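Local atomic coordinates of enterobactin synthetase component F-related protein (Vibrio cholerae serotype O1, PDB entry 4OXI), a protein that probably uses ATP to activate glycine as glycyl-adenylate, in a lipopolysaccharide-modification pathway that gives Vibrio cholerae resistance to antimicrobial peptides. Residues Arg331-Gly337 with Gln354-Tyr360; Asp247-Pro251 with Thr370-Phe374; Tyr242-Ile246 with His271-Tyr275. One frame throughout, in Å; residues are numbered along the deposited sequence.

Interaction 1: residues Arg331-Gly337 with Gln354-Tyr360. With GAP (glycyl-adenosine-5'-phosphate), chain B.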
loop_
_atom_site.group_PDB
_atom_site.type_symbol
_atom_site.label_atom_id
_atom_site.label_comp_id
_atom_site.label_asym_id
_atom_site.label_seq_id
_atom_site.Cartn_x
_atom_site.Cartn_y
_atom_site.Cartn_z
ATOM N N ARG A 331 -8.665 -20.032 -2.369
ATOM C CA ARG A 331 -9.301 -20.101 -3.694
ATOM C C ARG A 331 -8.938 -18.926 -4.594
ATOM O O ARG A 331 -9.075 -19.011 -5.818
ATOM C CB ARG A 331 -10.821 -20.248 -3.573
ATOM C CG ARG A 331 -11.582 -18.971 -3.246
ATOM C CD ARG A 331 -13.078 -19.289 -3.074
ATOM N NE ARG A 331 -13.881 -18.093 -2.844
ATOM C CZ ARG A 331 -14.285 -17.267 -3.810
ATOM N NH1 ARG A 331 -13.953 -17.497 -5.078
ATOM N NH2 ARG A 331 -15.009 -16.199 -3.507
ATOM N N LEU A 332 -8.465 -17.837 -3.995
ATOM C CA LEU A 332 -8.004 -16.695 -4.773
ATOM C C LEU A 332 -6.691 -16.131 -4.227
ATOM O O LEU A 332 -6.640 -15.650 -3.089
ATOM C CB LEU A 332 -9.074 -15.599 -4.817
ATOM C CG LEU A 332 -10.263 -15.751 -5.772
ATOM C CD1 LEU A 332 -11.388 -14.811 -5.368
ATOM C CD2 LEU A 332 -9.850 -15.488 -7.220
ATOM N N SER A 333 -5.646 -16.175 -5.055
ATOM C CA SER A 333 -4.320 -15.689 -4.692
ATOM C C SER A 333 -3.974 -14.519 -5.579
ATOM O O SER A 333 -3.844 -14.688 -6.802
ATOM C CB SER A 333 -3.274 -16.781 -4.917
ATOM O OG SER A 333 -3.419 -17.839 -3.981
ATOM N N PHE A 334 -3.816 -13.334 -4.992
ATOM C CA PHE A 334 -3.393 -12.182 -5.786
ATOM C C PHE A 334 -1.958 -11.806 -5.427
ATOM O O PHE A 334 -1.572 -11.865 -4.255
ATOM C CB PHE A 334 -4.290 -10.971 -5.532
ATOM C CG PHE A 334 -5.736 -11.163 -5.910
ATOM C CD1 PHE A 334 -6.192 -10.799 -7.168
ATOM C CD2 PHE A 334 -6.655 -11.638 -4.982
ATOM C CE1 PHE A 334 -7.541 -10.941 -7.511
ATOM C CE2 PHE A 334 -7.982 -11.782 -5.312
ATOM C CZ PHE A 334 -8.429 -11.428 -6.585
ATOM N N PHE A 335 -1.173 -11.410 -6.422
ATOM C CA PHE A 335 0.165 -10.894 -6.165
ATOM C C PHE A 335 0.348 -9.564 -6.885
ATOM O O PHE A 335 -0.097 -9.404 -8.025
ATOM C CB PHE A 335 1.226 -11.920 -6.567
ATOM C CG PHE A 335 1.149 -13.188 -5.756
ATOM C CD1 PHE A 335 1.534 -13.197 -4.419
ATOM C CD2 PHE A 335 0.646 -14.352 -6.305
ATOM C CE1 PHE A 335 1.438 -14.359 -3.647
ATOM C CE2 PHE A 335 0.555 -15.517 -5.544
ATOM C CZ PHE A 335 0.941 -15.515 -4.212
ATOM N N CYS A 336 0.964 -8.598 -6.204
ATOM C CA CYS A 336 1.154 -7.274 -6.781
ATOM C C CYS A 336 2.454 -6.705 -6.279
ATOM O O CYS A 336 2.887 -7.025 -5.161
ATOM C CB CYS A 336 0.026 -6.331 -6.349
ATOM S SG CYS A 336 0.051 -4.702 -7.189
ATOM N N GLY A 337 3.083 -5.862 -7.089
ATOM C CA GLY A 337 4.197 -5.076 -6.594
ATOM C C GLY A 337 5.541 -5.311 -7.246
ATOM O O GLY A 337 6.354 -4.385 -7.310
ATOM N N GLN A 354 -5.619 -23.666 -7.213
ATOM C CA GLN A 354 -6.676 -22.697 -7.495
ATOM C C GLN A 354 -6.149 -21.408 -8.159
ATOM O O GLN A 354 -4.936 -21.229 -8.268
ATOM C CB GLN A 354 -7.493 -22.475 -6.216
ATOM C CG GLN A 354 -8.402 -23.685 -5.941
ATOM C CD GLN A 354 -9.107 -23.625 -4.608
ATOM O OE1 GLN A 354 -10.295 -23.340 -4.544
ATOM N NE2 GLN A 354 -8.380 -23.916 -3.532
ATOM N N PRO A 355 -7.053 -20.544 -8.664
ATOM C CA PRO A 355 -6.587 -19.382 -9.440
ATOM C C PRO A 355 -5.537 -18.473 -8.761
ATOM O O PRO A 355 -5.599 -18.208 -7.557
ATOM C CB PRO A 355 -7.878 -18.597 -9.695
ATOM C CG PRO A 355 -8.950 -19.661 -9.775
ATOM C CD PRO A 355 -8.518 -20.735 -8.785
ATOM N N VAL A 356 -4.578 -18.014 -9.561
ATOM C CA VAL A 356 -3.548 -17.085 -9.133
ATOM C C VAL A 356 -3.670 -15.882 -10.059
ATOM O O VAL A 356 -3.760 -16.053 -11.266
ATOM C CB VAL A 356 -2.156 -17.720 -9.279
ATOM C CG1 VAL A 356 -1.073 -16.697 -9.073
ATOM C CG2 VAL A 356 -1.992 -18.884 -8.291
ATOM N N ILE A 357 -3.701 -14.673 -9.503
ATOM C CA ILE A 357 -3.945 -13.473 -10.300
ATOM C C ILE A 357 -2.785 -12.495 -10.150
ATOM O O ILE A 357 -2.437 -12.123 -9.027
ATOM C CB ILE A 357 -5.229 -12.749 -9.838
ATOM C CG1 ILE A 357 -6.420 -13.707 -9.765
ATOM C CG2 ILE A 357 -5.542 -11.554 -10.737
ATOM C CD1 ILE A 357 -6.699 -14.421 -11.062
ATOM N N ASN A 358 -2.179 -12.083 -11.262
ATOM C CA ASN A 358 -1.121 -11.068 -11.226
ATOM C C ASN A 358 -1.800 -9.713 -11.280
ATOM O O ASN A 358 -2.627 -9.490 -12.159
ATOM C CB ASN A 358 -0.161 -11.231 -12.420
ATOM C CG ASN A 358 1.122 -10.403 -12.279
ATOM O OD1 ASN A 358 1.428 -9.877 -11.204
ATOM N ND2 ASN A 358 1.894 -10.314 -13.365
ATOM N N LEU A 359 -1.494 -8.819 -10.342
ATOM C CA LEU A 359 -2.071 -7.473 -10.372
ATOM C C LEU A 359 -0.949 -6.470 -10.545
ATOM O O LEU A 359 0.107 -6.630 -9.932
ATOM C CB LEU A 359 -2.796 -7.147 -9.067
ATOM C CG LEU A 359 -4.073 -7.868 -8.666
ATOM C CD1 LEU A 359 -4.623 -7.348 -7.307
ATOM C CD2 LEU A 359 -5.083 -7.673 -9.742
ATOM N N TYR A 360 -1.173 -5.433 -11.355
ATOM C CA TYR A 360 -0.171 -4.386 -11.540
ATOM C C TYR A 360 -0.760 -2.990 -11.355
ATOM O O TYR A 360 -1.874 -2.707 -11.797
ATOM C CB TYR A 360 0.529 -4.474 -12.924
ATOM C CG TYR A 360 1.116 -3.142 -13.350
ATOM C CD1 TYR A 360 2.436 -2.806 -13.043
ATOM C CD2 TYR A 360 0.342 -2.195 -14.018
ATOM C CE1 TYR A 360 2.961 -1.564 -13.400
ATOM C CE2 TYR A 360 0.853 -0.952 -14.362
ATOM C CZ TYR A 360 2.163 -0.647 -14.061
ATOM O OH TYR A 360 2.671 0.590 -14.417
HETATM N N GAP B . -0.040 -0.497 -5.586
HETATM C CA GAP B . 0.770 -1.749 -5.639
HETATM C C GAP B . 2.230 -1.341 -5.588
HETATM O O GAP B . 3.140 -2.149 -5.582
HETATM P PA GAP B . 3.939 0.807 -5.442
HETATM O O1A GAP B . 3.630 2.237 -5.809
HETATM O O2A GAP B . 4.593 0.473 -4.112
HETATM O O3A GAP B . 2.514 0.082 -5.559
HETATM C "C5'" GAP B . 4.474 0.538 -7.995
HETATM O "O5'" GAP B . 4.823 0.216 -6.648
HETATM C "C4'" GAP B . 5.494 -0.084 -8.926
HETATM O "O4'" GAP B . 5.650 -1.468 -8.603
HETATM C "C3'" GAP B . 5.048 -0.105 -10.371
HETATM O "O3'" GAP B . 5.328 1.138 -11.015
HETATM C "C2'" GAP B . 5.850 -1.267 -10.932
HETATM O "O2'" GAP B . 7.200 -0.881 -11.140
HETATM C "C1'" GAP B . 5.942 -2.228 -9.775
HETATM N N9 GAP B . 4.912 -3.279 -9.928
HETATM C C8 GAP B . 3.703 -3.284 -9.334
HETATM N N7 GAP B . 3.001 -4.397 -9.665
HETATM C C5 GAP B . 3.774 -5.121 -10.503
HETATM C C6 GAP B . 3.631 -6.394 -11.239
HETATM N N6 GAP B . 2.503 -7.146 -11.118
HETATM N N1 GAP B . 4.671 -6.785 -12.013
HETATM C C2 GAP B . 5.802 -6.051 -12.129
HETATM N N3 GAP B . 5.991 -4.883 -11.485
HETATM C C4 GAP B . 5.032 -4.380 -10.671
HETATM O O HOH W 1 -5.187 -19.782 -5.259
#

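Interaction 2: residues Asp247-Pro251 with Thr370-Phe374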
loop_
_atom_site.group_PDB
_atom_site.type_symbol
_atom_site.label_atom_id
_atom_site.label_comp_id
_atom_site.label_asym_id
_atom_site.label_seq_id
_atom_site.Cartn_x
_atom_site.Cartn_y
_atom_site.Cartn_z
ATOM N N ASP A 247 -14.397 -6.295 -7.182
ATOM C CA ASP A 247 -15.578 -6.997 -6.708
ATOM C C ASP A 247 -16.369 -7.664 -7.848
ATOM O O ASP A 247 -16.927 -8.744 -7.671
ATOM C CB ASP A 247 -16.474 -6.054 -5.928
ATOM C CG ASP A 247 -17.840 -6.643 -5.677
ATOM O OD1 ASP A 247 -17.914 -7.642 -4.928
ATOM O OD2 ASP A 247 -18.834 -6.107 -6.221
ATOM N N LYS A 248 -16.405 -7.039 -9.020
ATOM C CA LYS A 248 -17.168 -7.625 -10.117
ATOM C C LYS A 248 -16.400 -8.700 -10.895
ATOM O O LYS A 248 -16.995 -9.684 -11.322
ATOM C CB LYS A 248 -17.771 -6.549 -11.032
ATOM C CG LYS A 248 -16.866 -6.013 -12.120
ATOM C CD LYS A 248 -17.711 -5.658 -13.342
ATOM C CE LYS A 248 -16.902 -4.972 -14.422
ATOM N NZ LYS A 248 -16.560 -3.573 -14.044
ATOM N N LEU A 249 -15.086 -8.539 -11.046
ATOM C CA LEU A 249 -14.259 -9.602 -11.632
ATOM C C LEU A 249 -14.055 -10.812 -10.719
ATOM O O LEU A 249 -14.046 -11.958 -11.188
ATOM C CB LEU A 249 -12.896 -9.064 -12.044
ATOM C CG LEU A 249 -12.866 -8.331 -13.375
ATOM C CD1 LEU A 249 -11.445 -7.934 -13.694
ATOM C CD2 LEU A 249 -13.438 -9.229 -14.457
ATOM N N PHE A 250 -13.872 -10.562 -9.422
ATOM C CA PHE A 250 -13.604 -11.642 -8.477
ATOM C C PHE A 250 -14.461 -11.498 -7.225
ATOM O O PHE A 250 -13.948 -11.187 -6.145
ATOM C CB PHE A 250 -12.128 -11.642 -8.091
ATOM C CG PHE A 250 -11.205 -11.589 -9.267
ATOM C CD1 PHE A 250 -10.928 -12.733 -9.993
ATOM C CD2 PHE A 250 -10.623 -10.396 -9.648
ATOM C CE1 PHE A 250 -10.083 -12.689 -11.080
ATOM C CE2 PHE A 250 -9.773 -10.337 -10.734
ATOM C CZ PHE A 250 -9.503 -11.484 -11.456
ATOM N N PRO A 251 -15.772 -11.742 -7.358
ATOM C CA PRO A 251 -16.678 -11.536 -6.223
ATOM C C PRO A 251 -16.432 -12.526 -5.090
ATOM O O PRO A 251 -16.164 -13.701 -5.341
ATOM C CB PRO A 251 -18.066 -11.757 -6.839
ATOM C CG PRO A 251 -17.817 -12.674 -8.011
ATOM C CD PRO A 251 -16.458 -12.290 -8.542
ATOM N N THR A 370 -4.128 -3.030 -13.794
ATOM C CA THR A 370 -4.303 -4.171 -14.677
ATOM C C THR A 370 -4.224 -5.464 -13.896
ATOM O O THR A 370 -3.771 -5.488 -12.741
ATOM C CB THR A 370 -3.224 -4.245 -15.769
ATOM O OG1 THR A 370 -1.985 -4.660 -15.176
ATOM C CG2 THR A 370 -3.047 -2.892 -16.480
ATOM N N TYR A 371 -4.632 -6.545 -14.548
ATOM C CA TYR A 371 -4.631 -7.868 -13.942
ATOM C C TYR A 371 -4.462 -8.914 -15.035
ATOM O O TYR A 371 -4.782 -8.672 -16.203
ATOM C CB TYR A 371 -5.953 -8.131 -13.233
ATOM C CG TYR A 371 -7.062 -8.482 -14.201
ATOM C CD1 TYR A 371 -7.461 -9.802 -14.386
ATOM C CD2 TYR A 371 -7.706 -7.493 -14.941
ATOM C CE1 TYR A 371 -8.468 -10.129 -15.279
ATOM C CE2 TYR A 371 -8.716 -7.814 -15.841
ATOM C CZ TYR A 371 -9.092 -9.134 -15.999
ATOM O OH TYR A 371 -10.094 -9.462 -16.877
ATOM N N HIS A 372 -3.992 -10.088 -14.643
ATOM C CA HIS A 372 -3.857 -11.187 -15.563
ATOM C C HIS A 372 -3.986 -12.504 -14.815
ATOM O O HIS A 372 -3.232 -12.745 -13.873
ATOM C CB HIS A 372 -2.488 -11.142 -16.217
ATOM C CG HIS A 372 -2.312 -12.174 -17.282
ATOM N ND1 HIS A 372 -2.972 -12.108 -18.492
ATOM C CD2 HIS A 372 -1.562 -13.303 -17.319
ATOM C CE1 HIS A 372 -2.630 -13.151 -19.229
ATOM N NE2 HIS A 372 -1.779 -13.891 -18.541
ATOM N N ARG A 373 -4.917 -13.368 -15.218
ATOM C CA ARG A 373 -4.982 -14.701 -14.610
ATOM C C ARG A 373 -3.804 -15.550 -15.069
ATOM O O ARG A 373 -3.576 -15.723 -16.272
ATOM C CB ARG A 373 -6.282 -15.424 -14.950
ATOM C CG ARG A 373 -7.515 -14.735 -14.440
ATOM C CD ARG A 373 -8.772 -15.596 -14.638
ATOM N NE ARG A 373 -9.962 -14.796 -14.362
ATOM C CZ ARG A 373 -10.454 -13.882 -15.199
ATOM N NH1 ARG A 373 -11.536 -13.186 -14.860
ATOM N NH2 ARG A 373 -9.864 -13.659 -16.376
ATOM N N PHE A 374 -3.056 -16.076 -14.107
ATOM C CA PHE A 374 -1.925 -16.923 -14.408
ATOM C C PHE A 374 -2.394 -18.152 -15.195
ATOM O O PHE A 374 -3.329 -18.843 -14.785
ATOM C CB PHE A 374 -1.257 -17.360 -13.113
ATOM C CG PHE A 374 -0.195 -18.387 -13.299
ATOM C CD1 PHE A 374 0.976 -18.076 -13.965
ATOM C CD2 PHE A 374 -0.362 -19.675 -12.802
ATOM C CE1 PHE A 374 1.976 -19.036 -14.131
ATOM C CE2 PHE A 374 0.625 -20.640 -12.961
ATOM C CZ PHE A 374 1.798 -20.320 -13.622
#

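Interaction 3: residues Tyr242-Ile246 with His271-Tyr275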
loop_
_atom_site.group_PDB
_atom_site.type_symbol
_atom_site.label_atom_id
_atom_site.label_comp_id
_atom_site.label_asym_id
_atom_site.label_seq_id
_atom_site.Cartn_x
_atom_site.Cartn_y
_atom_site.Cartn_z
ATOM N N TYR A 242 -11.729 1.370 -8.026
ATOM C CA TYR A 242 -10.928 0.152 -7.863
ATOM C C TYR A 242 -11.696 -0.984 -7.232
ATOM O O TYR A 242 -11.734 -2.082 -7.771
ATOM C CB TYR A 242 -9.670 0.377 -7.024
ATOM C CG TYR A 242 -8.949 -0.932 -6.776
ATOM C CD1 TYR A 242 -8.174 -1.510 -7.771
ATOM C CD2 TYR A 242 -9.060 -1.604 -5.563
ATOM C CE1 TYR A 242 -7.509 -2.711 -7.566
ATOM C CE2 TYR A 242 -8.392 -2.822 -5.341
ATOM C CZ TYR A 242 -7.620 -3.364 -6.348
ATOM O OH TYR A 242 -6.959 -4.563 -6.153
ATOM N N ILE A 243 -12.286 -0.729 -6.071
ATOM C CA ILE A 243 -13.038 -1.762 -5.369
ATOM C C ILE A 243 -14.151 -2.366 -6.238
ATOM O O ILE A 243 -14.320 -3.592 -6.272
ATOM C CB ILE A 243 -13.638 -1.225 -4.071
ATOM C CG1 ILE A 243 -12.527 -0.767 -3.120
ATOM C CG2 ILE A 243 -14.456 -2.301 -3.397
ATOM C CD1 ILE A 243 -11.587 -1.903 -2.723
ATOM N N SER A 244 -14.899 -1.516 -6.945
ATOM C CA SER A 244 -15.972 -2.024 -7.814
ATOM C C SER A 244 -15.429 -2.922 -8.934
ATOM O O SER A 244 -16.062 -3.911 -9.279
ATOM C CB SER A 244 -16.805 -0.892 -8.416
ATOM O OG SER A 244 -16.112 -0.320 -9.508
ATOM N N GLN A 245 -14.261 -2.596 -9.489
ATOM C CA GLN A 245 -13.670 -3.445 -10.527
ATOM C C GLN A 245 -13.343 -4.816 -9.966
ATOM O O GLN A 245 -13.686 -5.841 -10.556
ATOM C CB GLN A 245 -12.382 -2.849 -11.107
ATOM C CG GLN A 245 -12.491 -1.447 -11.673
ATOM C CD GLN A 245 -13.516 -1.323 -12.794
ATOM O OE1 GLN A 245 -13.794 -2.286 -13.516
ATOM N NE2 GLN A 245 -14.075 -0.122 -12.950
ATOM N N ILE A 246 -12.672 -4.839 -8.818
ATOM C CA ILE A 246 -12.217 -6.107 -8.257
ATOM C C ILE A 246 -13.400 -6.956 -7.759
ATOM O O ILE A 246 -13.433 -8.177 -7.938
ATOM C CB ILE A 246 -11.119 -5.877 -7.184
ATOM C CG1 ILE A 246 -10.083 -6.987 -7.249
ATOM C CG2 ILE A 246 -11.693 -5.686 -5.788
ATOM C CD1 ILE A 246 -9.017 -6.697 -8.283
ATOM N N HIS A 271 -6.770 -2.542 -0.335
ATOM C CA HIS A 271 -7.481 -3.603 -1.041
ATOM C C HIS A 271 -8.033 -4.638 -0.041
ATOM O O HIS A 271 -9.239 -4.905 -0.030
ATOM C CB HIS A 271 -6.542 -4.232 -2.066
ATOM C CG HIS A 271 -6.993 -5.562 -2.584
ATOM N ND1 HIS A 271 -7.355 -5.762 -3.899
ATOM C CD2 HIS A 271 -7.093 -6.769 -1.980
ATOM C CE1 HIS A 271 -7.675 -7.028 -4.077
ATOM N NE2 HIS A 271 -7.519 -7.664 -2.931
ATOM N N ASP A 272 -7.161 -5.200 0.801
ATOM C CA ASP A 272 -7.568 -6.229 1.766
ATOM C C ASP A 272 -8.800 -5.784 2.548
ATOM O O ASP A 272 -9.802 -6.510 2.640
ATOM C CB ASP A 272 -6.446 -6.525 2.790
ATOM C CG ASP A 272 -5.117 -6.950 2.138
ATOM O OD1 ASP A 272 -5.140 -7.546 1.032
ATOM O OD2 ASP A 272 -4.033 -6.699 2.748
ATOM N N ILE A 273 -8.711 -4.582 3.112
ATOM C CA ILE A 273 -9.736 -4.062 4.019
ATOM C C ILE A 273 -11.087 -3.844 3.343
ATOM O O ILE A 273 -12.123 -4.249 3.872
ATOM C CB ILE A 273 -9.277 -2.733 4.674
ATOM C CG1 ILE A 273 -8.075 -2.968 5.586
ATOM C CG2 ILE A 273 -10.396 -2.103 5.464
ATOM C CD1 ILE A 273 -7.566 -1.692 6.267
ATOM N N PHE A 274 -11.097 -3.202 2.179
ATOM C CA PHE A 274 -12.376 -2.851 1.570
ATOM C C PHE A 274 -12.965 -3.953 0.705
ATOM O O PHE A 274 -14.186 -4.021 0.543
ATOM C CB PHE A 274 -12.292 -1.491 0.864
ATOM C CG PHE A 274 -12.105 -0.365 1.827
ATOM C CD1 PHE A 274 -13.191 0.127 2.539
ATOM C CD2 PHE A 274 -10.844 0.161 2.074
ATOM C CE1 PHE A 274 -13.028 1.134 3.460
ATOM C CE2 PHE A 274 -10.673 1.175 2.993
ATOM C CZ PHE A 274 -11.763 1.665 3.689
ATOM N N TYR A 275 -12.096 -4.818 0.181
ATOM C CA TYR A 275 -12.515 -6.040 -0.498
ATOM C C TYR A 275 -13.279 -6.908 0.496
ATOM O O TYR A 275 -14.338 -7.449 0.190
ATOM C CB TYR A 275 -11.278 -6.807 -0.920
ATOM C CG TYR A 275 -11.445 -7.872 -1.979
ATOM C CD1 TYR A 275 -12.556 -7.912 -2.825
ATOM C CD2 TYR A 275 -10.457 -8.825 -2.152
ATOM C CE1 TYR A 275 -12.661 -8.894 -3.823
ATOM C CE2 TYR A 275 -10.549 -9.786 -3.124
ATOM C CZ TYR A 275 -11.648 -9.826 -3.956
ATOM O OH TYR A 275 -11.684 -10.822 -4.904
#

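Interaction 1: residues Arg331-Gly337 with Gln354-Tyr360
Phe334 and Ile357 run alongside each other on one face of the sheet, and here the contact is tight: CD1 of the Phe334 ring sits 3.4 Å from Ile357 CB, while CE1 rests against Ile357 CG1. Leu359 continues that face, its CD1 reaching back to within 3.8 Å of Phe334 CD1. On the other face Val356 CG1 meets the edge of the Phe335 ring, 4.0 Å from CD2, and Trp348 packs against both residues. The backbones between these faces run parallel, 24° apart. Ile357 N bonds to Ser333 O at 2.7 Å, and Phe335 uses both its N and its O, to Ile357 O and Leu359 N. Strand 332-336, helix 342-352 and strand 356-360 form a beta-alpha-beta unit, and the C-terminal ends of both strands carry the glycyl-adenylate. The adenine N6 donates to Leu359 O at 2.7 Å and, along a more bent path, to Asn358 OD1 at 2.9 Å; Asn358 ND2 is held by Pro384 O, which fixes the turn of the amide. The sulfur of Cys336 lies against CA of the glycyl group, swung beside its own carbonyl carbon (chi1 -173°). The opposite end is looser and partly open to solvent. Ser333 N to Pro355 O stretches to 3.2 Å, and a water joins that same carbonyl to Ser333 OG, which also bonds to Trp348. Farther out, Gln354 OE1 merely lies 3.3 Å from Arg331 CB; Gln354 NE2 bonds to Pro328 O and the Arg331 guanidinium pairs with Asp256.

Interaction 2: residues Asp247-Pro251 with Thr370-Phe374
Leu249 lays its CD1 over one face of the Tyr371 ring, 3.8 Å from the centroid and 25° off the normal, a CH-pi contact displaced toward the CE2 and CZ rim. Phe250 approaches that same face as an offset edge-to-face (T-shaped) pair: its CZ is 3.9 Å from Tyr371 CD1, the planes stand at 83° and the centroids are 5.9 Å apart. In this way the C-terminal end of helix 236-249, together with the first residue beyond it, docks on strand 370-373, which runs antiparallel to strand 356-360 in the mixed sheet of the adenylation domain. Arg373 completes the inner shell from the exposed side. Its NE lies 3.9 Å from Phe250 CE1, the guanidinium crossing the ring obliquely, while its NH2 meets the edge of Tyr371 in the plane of that ring. No hydrogen bond links the two segments, so the fit depends on shape and on the aromatic faces.

Chi1 of 77°, with CG between the backbone N and the carbonyl carbon, sets the Tyr371 ring against the helix end. Phe389 meets this ring with its plane almost parallel, and also touches Leu249. Phe250 has left helical backbone angles, and its ring drops into the buried layer, where it touches Ile357 and makes an edge-to-face pair with Phe334. Its carbonyl is tied down as well, Phe250 O being hydrogen-bonded to Tyr275 OH. One layer farther out, backbone bonds fix the strand itself: Tyr371 pairs with Arg387 on one flank, and on the other Asn358 N bonds to His372 O.

Interaction 3: residues Tyr242-Ile246 with His271-Tyr275
Tyr242 and His271 meet by their rims, without stacking, with planes 55° apart and centroids separated by 5.7 Å. One face of the imidazole has Tyr275 CB above it, displaced toward the rim; at the imidazole edge, in plane, comes the end of the phenol. The two rings are joined there by a short hydrogen bond of 2.6 Å between Tyr242 OH and His271 ND1, whose proton may sit on either atom, and each thereby satisfies a buried polar atom of the other. Tyr242 reaches that far because CG is anti to its backbone N (chi1 175°), sending the ring out from its helix.

Helices 236-249 and 268-279 cross here at -69°, their local axes 10.4 Å apart at closest, a wide spacing filled by side chains. Ile246 is wedged between two rings, its side chain running roughly at right angles to both the others: CG1 is 4.0 Å from His271 CE1, and CG2 lies 3.8 Å from Tyr275 CD1. On the other flank Ile243 CD1 packs 3.7 Å from Phe274 CB, while the Phe274 ring itself leads away toward Tyr118. Beyond the helix pair, His271 and Tyr275 rest on Leu307 and Val305 of strand 305-308.

In the fold
Interactions 1 and 3 are buried, whereas interaction 2 is only partly so, with Arg373 exposed. Their chemistry follows: backbone pairing within a sheet in interaction 1, purely side-chain and aromatic contact in interaction 2, and a single polar bond amid apolar packing in interaction 3. Interactions 1 and 2 reach neighbouring strands of one sheet, 356-360 and 370-373; interactions 2 and 3 both use helix 236-249, one at its C-terminal end and one a turn or so earlier. Tyr275 joins all three regions, touching Phe334 and Leu332 as well as Phe250. The ligand is held directly by interaction 1; the side chains of Tyr242 and Tyr371 are about 8 and 9 Å from the bound glycyl-adenylate.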